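Local atomic coordinates of solute carrier family 15 member 1 (Mus musculus, PDB entry 5A9D), a protein that takes up di- and tripeptides across the intestinal cell membrane together with protons, represented here by its extracellular domain alone. Residues V109-Y118 and Q130-I141. Residues are numbered along the deposited sequence; the frame is centred on the assembly and turned at random.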
ATOM      1  N   VAL A 109      -1.973  11.739  14.406  1.00 35.56           N
ATOM      2  CA  VAL A 109      -0.650  12.225  14.774  1.00 35.36           C
ATOM      3  C   VAL A 109       0.135  12.589  13.521  1.00 37.27           C
ATOM      4  O   VAL A 109      -0.025  11.951  12.491  1.00 35.99           O
ATOM      5  CB  VAL A 109       0.148  11.237  15.677  1.00 38.38           C
ATOM      6  CG1 VAL A 109      -0.507  11.056  17.037  1.00 40.04           C
ATOM      7  CG2 VAL A 109       0.406   9.897  14.997  1.00 36.89           C
ATOM      8  N   THR A 110       1.007  13.582  13.625  1.00 33.65           N
ATOM      9  CA  THR A 110       1.885  13.981  12.546  1.00 32.66           C
ATOM     10  C   THR A 110       3.300  13.865  13.064  1.00 35.47           C
ATOM     11  O   THR A 110       3.611  14.326  14.163  1.00 34.30           O
ATOM     12  CB  THR A 110       1.499  15.361  11.983  1.00 37.41           C
ATOM     13  OG1 THR A 110       0.280  15.199  11.272  1.00 37.28           O
ATOM     14  CG2 THR A 110       2.566  15.928  11.018  1.00 35.94           C
ATOM     15  N   ILE A 111       4.154  13.219  12.281  1.00 32.09           N
ATOM     16  CA  ILE A 111       5.545  13.019  12.642  1.00 30.49           C
ATOM     17  C   ILE A 111       6.379  13.696  11.616  1.00 33.31           C
ATOM     18  O   ILE A 111       6.136  13.509  10.425  1.00 30.20           O
ATOM     19  CB  ILE A 111       5.953  11.514  12.775  1.00 31.68           C
ATOM     20  CG1 ILE A 111       5.006  10.775  13.714  1.00 32.23           C
ATOM     21  CG2 ILE A 111       7.424  11.388  13.230  1.00 31.45           C
ATOM     22  CD1 ILE A 111       3.900   9.976  12.980  1.00 26.92           C
ATOM     23  N   LYS A 112       7.394  14.464  12.075  1.00 30.14           N
ATOM     24  CA  LYS A 112       8.329  15.138  11.180  1.00 32.15           C
ATOM     25  C   LYS A 112       9.709  14.635  11.592  1.00 37.10           C
ATOM     26  O   LYS A 112      10.058  14.702  12.778  1.00 35.18           O
ATOM     27  CB  LYS A 112       8.245  16.681  11.280  1.00 35.50           C
ATOM     28  CG  LYS A 112       6.885  17.253  10.872  1.00 40.23           C
ATOM     29  CD  LYS A 112       7.025  18.624  10.258  1.00 49.77           C
ATOM     30  CE  LYS A 112       5.695  19.289  10.001  1.00 63.58           C
ATOM     31  NZ  LYS A 112       5.862  20.720   9.610  1.00 80.14           N
ATOM     32  N   MET A 113      10.449  14.058  10.644  1.00 34.80           N
ATOM     33  CA  MET A 113      11.787  13.517  10.922  1.00 36.29           C
ATOM     34  C   MET A 113      12.692  13.786   9.747  1.00 39.60           C
ATOM     35  O   MET A 113      12.384  13.355   8.638  1.00 36.17           O
ATOM     36  CB  MET A 113      11.730  12.008  11.211  1.00 37.69           C
ATOM     37  CG  MET A 113      13.125  11.384  11.464  1.00 44.14           C
ATOM     38  SD  MET A 113      13.110   9.574  11.631  1.00 49.00           S
ATOM     39  CE  MET A 113      12.986   9.407  13.309  1.00 46.52           C
ATOM     40  N   SER A 114      13.839  14.453  10.006  1.00 41.75           N
ATOM     41  CA  SER A 114      14.893  14.777   9.032  1.00 43.57           C
ATOM     42  C   SER A 114      14.332  15.204   7.680  1.00 46.85           C
ATOM     43  O   SER A 114      14.688  14.611   6.667  1.00 49.00           O
ATOM     44  CB  SER A 114      15.857  13.595   8.854  1.00 48.78           C
ATOM     45  OG  SER A 114      16.222  12.968  10.071  1.00 58.55           O
ATOM     46  N   GLY A 115      13.431  16.188   7.681  1.00 42.15           N
ATOM     47  CA  GLY A 115      12.814  16.715   6.456  1.00 41.67           C
ATOM     48  C   GLY A 115      11.698  15.875   5.849  1.00 43.77           C
ATOM     49  O   GLY A 115      11.084  16.284   4.864  1.00 47.39           O
ATOM     50  N   LYS A 116      11.422  14.691   6.418  1.00 37.75           N
ATOM     51  CA  LYS A 116      10.324  13.818   5.960  1.00 36.18           C
ATOM     52  C   LYS A 116       9.115  13.951   6.887  1.00 36.21           C
ATOM     53  O   LYS A 116       9.278  14.346   8.038  1.00 35.65           O
ATOM     54  CB  LYS A 116      10.783  12.360   5.784  1.00 38.39           C
ATOM     55  CG  LYS A 116      11.825  12.269   4.643  1.00 39.77           C
ATOM     56  CD  LYS A 116      12.209  10.853   4.328  1.00 48.33           C
ATOM     57  CE  LYS A 116      13.183  10.809   3.164  1.00 48.36           C
ATOM     58  NZ  LYS A 116      14.567  11.100   3.608  1.00 73.81           N
ATOM     59  N   VAL A 117       7.908  13.717   6.368  1.00 30.27           N
ATOM     60  CA  VAL A 117       6.666  13.892   7.107  1.00 30.65           C
ATOM     61  C   VAL A 117       5.813  12.641   6.975  1.00 33.13           C
ATOM     62  O   VAL A 117       5.716  12.061   5.902  1.00 33.29           O
ATOM     63  CB  VAL A 117       5.863  15.160   6.608  1.00 37.45           C
ATOM     64  CG1 VAL A 117       4.608  15.401   7.437  1.00 36.34           C
ATOM     65  CG2 VAL A 117       6.723  16.407   6.614  1.00 40.07           C
ATOM     66  N   TYR A 118       5.152  12.279   8.054  1.00 30.91           N
ATOM     67  CA  TYR A 118       4.181  11.210   8.152  1.00 29.41           C
ATOM     68  C   TYR A 118       2.976  11.971   8.691  1.00 33.53           C
ATOM     69  O   TYR A 118       2.862  12.201   9.896  1.00 32.41           O
ATOM     70  CB  TYR A 118       4.606  10.168   9.170  1.00 28.31           C
ATOM     71  CG  TYR A 118       5.935   9.490   8.916  1.00 27.57           C
ATOM     72  CD1 TYR A 118       7.123  10.064   9.344  1.00 28.63           C
ATOM     73  CD2 TYR A 118       5.991   8.209   8.374  1.00 28.10           C
ATOM     74  CE1 TYR A 118       8.351   9.417   9.158  1.00 29.72           C
ATOM     75  CE2 TYR A 118       7.206   7.536   8.219  1.00 28.39           C
ATOM     76  CZ  TYR A 118       8.375   8.128   8.649  1.00 30.10           C
ATOM     77  OH  TYR A 118       9.554   7.457   8.516  1.00 25.88           O
ATOM     78  N   GLN A 130       9.481   5.249   5.463  1.00 29.41           N
ATOM     79  CA  GLN A 130      10.290   6.261   4.785  1.00 29.79           C
ATOM     80  C   GLN A 130      11.721   5.958   5.251  1.00 31.50           C
ATOM     81  O   GLN A 130      11.895   5.348   6.316  1.00 30.74           O
ATOM     82  CB  GLN A 130       9.814   7.687   5.073  1.00 31.61           C
ATOM     83  CG  GLN A 130       8.427   7.944   4.448  1.00 36.35           C
ATOM     84  CD  GLN A 130       8.038   9.389   4.479  1.00 41.93           C
ATOM     85  OE1 GLN A 130       8.371  10.157   3.604  1.00 42.48           O
ATOM     86  NE2 GLN A 130       7.271   9.775   5.457  1.00 36.14           N
ATOM     87  N   PHE A 131      12.717   6.270   4.422  1.00 28.64           N
ATOM     88  CA  PHE A 131      14.099   5.864   4.631  1.00 31.44           C
ATOM     89  C   PHE A 131      15.053   7.008   4.949  1.00 37.81           C
ATOM     90  O   PHE A 131      14.930   8.115   4.433  1.00 34.99           O
ATOM     91  CB  PHE A 131      14.586   5.030   3.423  1.00 34.79           C
ATOM     92  CG  PHE A 131      13.808   3.725   3.298  1.00 36.02           C
ATOM     93  CD1 PHE A 131      12.529   3.705   2.766  1.00 35.91           C
ATOM     94  CD2 PHE A 131      14.376   2.516   3.679  1.00 39.54           C
ATOM     95  CE1 PHE A 131      11.798   2.510   2.693  1.00 37.58           C
ATOM     96  CE2 PHE A 131      13.660   1.318   3.566  1.00 41.43           C
ATOM     97  CZ  PHE A 131      12.359   1.324   3.114  1.00 37.47           C
ATOM     98  N   PHE A 132      15.993   6.717   5.860  1.00 36.70           N
ATOM     99  CA  PHE A 132      16.920   7.691   6.434  1.00 36.78           C
ATOM    100  C   PHE A 132      18.311   7.144   6.513  1.00 42.79           C
ATOM    101  O   PHE A 132      18.474   5.940   6.745  1.00 41.87           O
ATOM    102  CB  PHE A 132      16.466   8.060   7.881  1.00 37.07           C
ATOM    103  CG  PHE A 132      15.047   8.586   7.955  1.00 36.10           C
ATOM    104  CD1 PHE A 132      13.972   7.715   8.091  1.00 35.89           C
ATOM    105  CD2 PHE A 132      14.787   9.949   7.847  1.00 35.43           C
ATOM    106  CE1 PHE A 132      12.658   8.194   8.055  1.00 34.49           C
ATOM    107  CE2 PHE A 132      13.476  10.427   7.881  1.00 36.44           C
ATOM    108  CZ  PHE A 132      12.424   9.551   7.998  1.00 32.82           C
ATOM    109  N   PRO A 133      19.355   8.017   6.410  1.00 43.48           N
ATOM    110  CA  PRO A 133      20.730   7.525   6.611  1.00 44.50           C
ATOM    111  C   PRO A 133      20.913   7.086   8.074  1.00 49.95           C
ATOM    112  O   PRO A 133      20.144   7.519   8.947  1.00 45.60           O
ATOM    113  CB  PRO A 133      21.589   8.755   6.290  1.00 48.47           C
ATOM    114  CG  PRO A 133      20.691   9.699   5.554  1.00 51.56           C
ATOM    115  CD  PRO A 133      19.343   9.472   6.149  1.00 44.53           C
ATOM    116  N   SER A 134      21.930   6.247   8.359  1.00 51.93           N
ATOM    117  CA  SER A 134      22.176   5.741   9.718  1.00 52.71           C
ATOM    118  C   SER A 134      22.442   6.822  10.771  1.00 56.27           C
ATOM    119  O   SER A 134      22.802   7.950  10.440  1.00 55.85           O
ATOM    120  CB  SER A 134      23.322   4.729   9.731  1.00 58.19           C
ATOM    121  OG  SER A 134      23.938   4.554   8.476  1.00 71.06           O
ATOM    122  N   GLY A 135      22.274   6.445  12.031  1.00 52.98           N
ATOM    123  CA  GLY A 135      22.555   7.308  13.166  1.00 53.49           C
ATOM    124  C   GLY A 135      21.324   7.811  13.862  1.00 52.83           C
ATOM    125  O   GLY A 135      20.220   7.694  13.326  1.00 50.77           O
ATOM    126  N   GLU A 136      21.502   8.345  15.087  1.00 49.51           N
ATOM    127  CA  GLU A 136      20.395   8.905  15.897  1.00 47.68           C
ATOM    128  C   GLU A 136      19.727  10.063  15.098  1.00 49.28           C
ATOM    129  O   GLU A 136      20.418  10.913  14.552  1.00 47.42           O
ATOM    130  CB  GLU A 136      20.962   9.393  17.246  1.00 51.90           C
ATOM    131  CG  GLU A 136      20.012  10.136  18.165  1.00 63.70           C
ATOM    132  CD  GLU A 136      20.674  10.691  19.410  1.00 91.53           C
ATOM    133  OE1 GLU A 136      21.391  11.711  19.302  1.00 86.61           O
ATOM    134  OE2 GLU A 136      20.434  10.134  20.507  1.00 97.07           O
ATOM    135  N   LYS A 137      18.402  10.047  14.980  1.00 45.52           N
ATOM    136  CA  LYS A 137      17.655  11.079  14.252  1.00 45.62           C
ATOM    137  C   LYS A 137      16.723  11.764  15.234  1.00 50.90           C
ATOM    138  O   LYS A 137      16.053  11.088  16.030  1.00 49.15           O
ATOM    139  CB  LYS A 137      16.780  10.472  13.100  1.00 44.42           C
ATOM    140  CG  LYS A 137      17.528   9.697  12.010  1.00 50.31           C
ATOM    141  CD  LYS A 137      18.437  10.588  11.188  1.00 64.29           C
ATOM    142  CE  LYS A 137      19.700   9.850  10.848  1.00 73.41           C
ATOM    143  NZ  LYS A 137      20.710  10.724  10.222  1.00 60.25           N
ATOM    144  N   GLN A 138      16.645  13.094  15.148  1.00 46.88           N
ATOM    145  CA  GLN A 138      15.706  13.854  15.960  1.00 46.34           C
ATOM    146  C   GLN A 138      14.357  13.848  15.224  1.00 45.72           C
ATOM    147  O   GLN A 138      14.326  13.870  14.003  1.00 45.70           O
ATOM    148  CB  GLN A 138      16.180  15.298  16.146  1.00 50.17           C
ATOM    149  CG  GLN A 138      17.299  15.455  17.156  1.00 72.31           C
ATOM    150  CD  GLN A 138      17.020  16.629  18.044  1.00 95.13           C
ATOM    151  OE1 GLN A 138      17.360  17.776  17.713  1.00 89.10           O
ATOM    152  NE2 GLN A 138      16.333  16.372  19.161  1.00 88.92           N
ATOM    153  N   TYR A 139      13.248  13.817  15.955  1.00 39.42           N
ATOM    154  CA  TYR A 139      11.928  13.896  15.341  1.00 36.51           C
ATOM    155  C   TYR A 139      10.901  14.534  16.259  1.00 43.88           C
ATOM    156  O   TYR A 139      11.110  14.633  17.475  1.00 44.42           O
ATOM    157  CB  TYR A 139      11.444  12.540  14.791  1.00 34.53           C
ATOM    158  CG  TYR A 139      11.174  11.462  15.813  1.00 35.51           C
ATOM    159  CD1 TYR A 139      12.203  10.651  16.291  1.00 38.11           C
ATOM    160  CD2 TYR A 139       9.880  11.190  16.237  1.00 34.57           C
ATOM    161  CE1 TYR A 139      11.945   9.613  17.186  1.00 36.91           C
ATOM    162  CE2 TYR A 139       9.614  10.174  17.141  1.00 35.83           C
ATOM    163  CZ  TYR A 139      10.644   9.384  17.606  1.00 39.16           C
ATOM    164  OH  TYR A 139      10.330   8.374  18.459  1.00 40.02           O
ATOM    165  N   THR A 140       9.808  15.022  15.670  1.00 38.60           N
ATOM    166  CA  THR A 140       8.769  15.634  16.468  1.00 37.08           C
ATOM    167  C   THR A 140       7.486  14.935  16.254  1.00 35.83           C
ATOM    168  O   THR A 140       7.226  14.454  15.166  1.00 33.69           O
ATOM    169  CB  THR A 140       8.591  17.147  16.179  1.00 40.22           C
ATOM    170  OG1 THR A 140       7.982  17.304  14.898  1.00 48.16           O
ATOM    171  CG2 THR A 140       9.884  17.941  16.287  1.00 38.49           C
ATOM    172  N   ILE A 141       6.628  14.982  17.261  1.00 33.47           N
ATOM    173  CA  ILE A 141       5.297  14.416  17.183  1.00 33.64           C
ATOM    174  C   ILE A 141       4.327  15.493  17.635  1.00 40.38           C
ATOM    175  O   ILE A 141       4.454  16.006  18.737  1.00 40.43           O
ATOM    176  CB  ILE A 141       5.129  13.112  18.011  1.00 35.42           C
ATOM    177  CG1 ILE A 141       5.988  11.962  17.454  1.00 34.60           C
ATOM    178  CG2 ILE A 141       3.635  12.702  18.049  1.00 35.29           C
ATOM    179  CD1 ILE A 141       6.227  10.844  18.479  1.00 41.68           C
TER
HETATM  180  O   HOH W   1       5.331  16.779  14.078  1.00 43.64           O
HETATM  181  O   HOH W   2      14.711  15.934  12.284  1.00 53.27           O
HETATM  182  O   HOH W   3       7.854  12.844   3.589  1.00 33.87           O
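Met113 SD lies almost centrally over one face of the Phe132 ring, 3.8 Å from its centroid and 12° off the normal, a Met-aromatic contact. At the edge of the same ring, in its plane, Tyr118 OH comes within 3.2 Å of Phe132 CE1; that hydroxyl is hydrogen-bonded to the carbonyl of Ile99. Tyr118 in turn carries the Gln130 amide nitrogen over the centre of one ring face, the ring and amide planes 72° apart. The contact closes one margin of an immunoglobulin-like beta-sandwich: strand 109–113 of the hairpin 109–118, which turns through a type I' turn, pairs antiparallel with strand 138–141, while strand 130–132 belongs to the facing sheet, beside strand 97–103. Gln130 NE2 bridges the two sheets here, donating to Val117 O over 2.8 Å; the acceptor lies near the amide plane, but the donor stands well above the carbonyl plane. A water that accepts from Val117 N lies 2.7 Å from Gln130 OE1 and probably donates to it. Within the hairpin's own sheet, Lys112 and Thr140 exchange two backbone bonds, and Ile111 sits beside Ile141 on the buried face, against Phe101 and Leu177 respectively. With CG anti to the backbone N (chi1 178°), Met113 stretches inward, and its bent end brings CE to 3.3 Å from Tyr139 CD1. Farther out, the aliphatic chain of Lys116 runs past Phe132 in the opposite direction, then bends at its last torsion, and NZ donates to Phe131 O at 3.1 Å, nearly along the C=O axis.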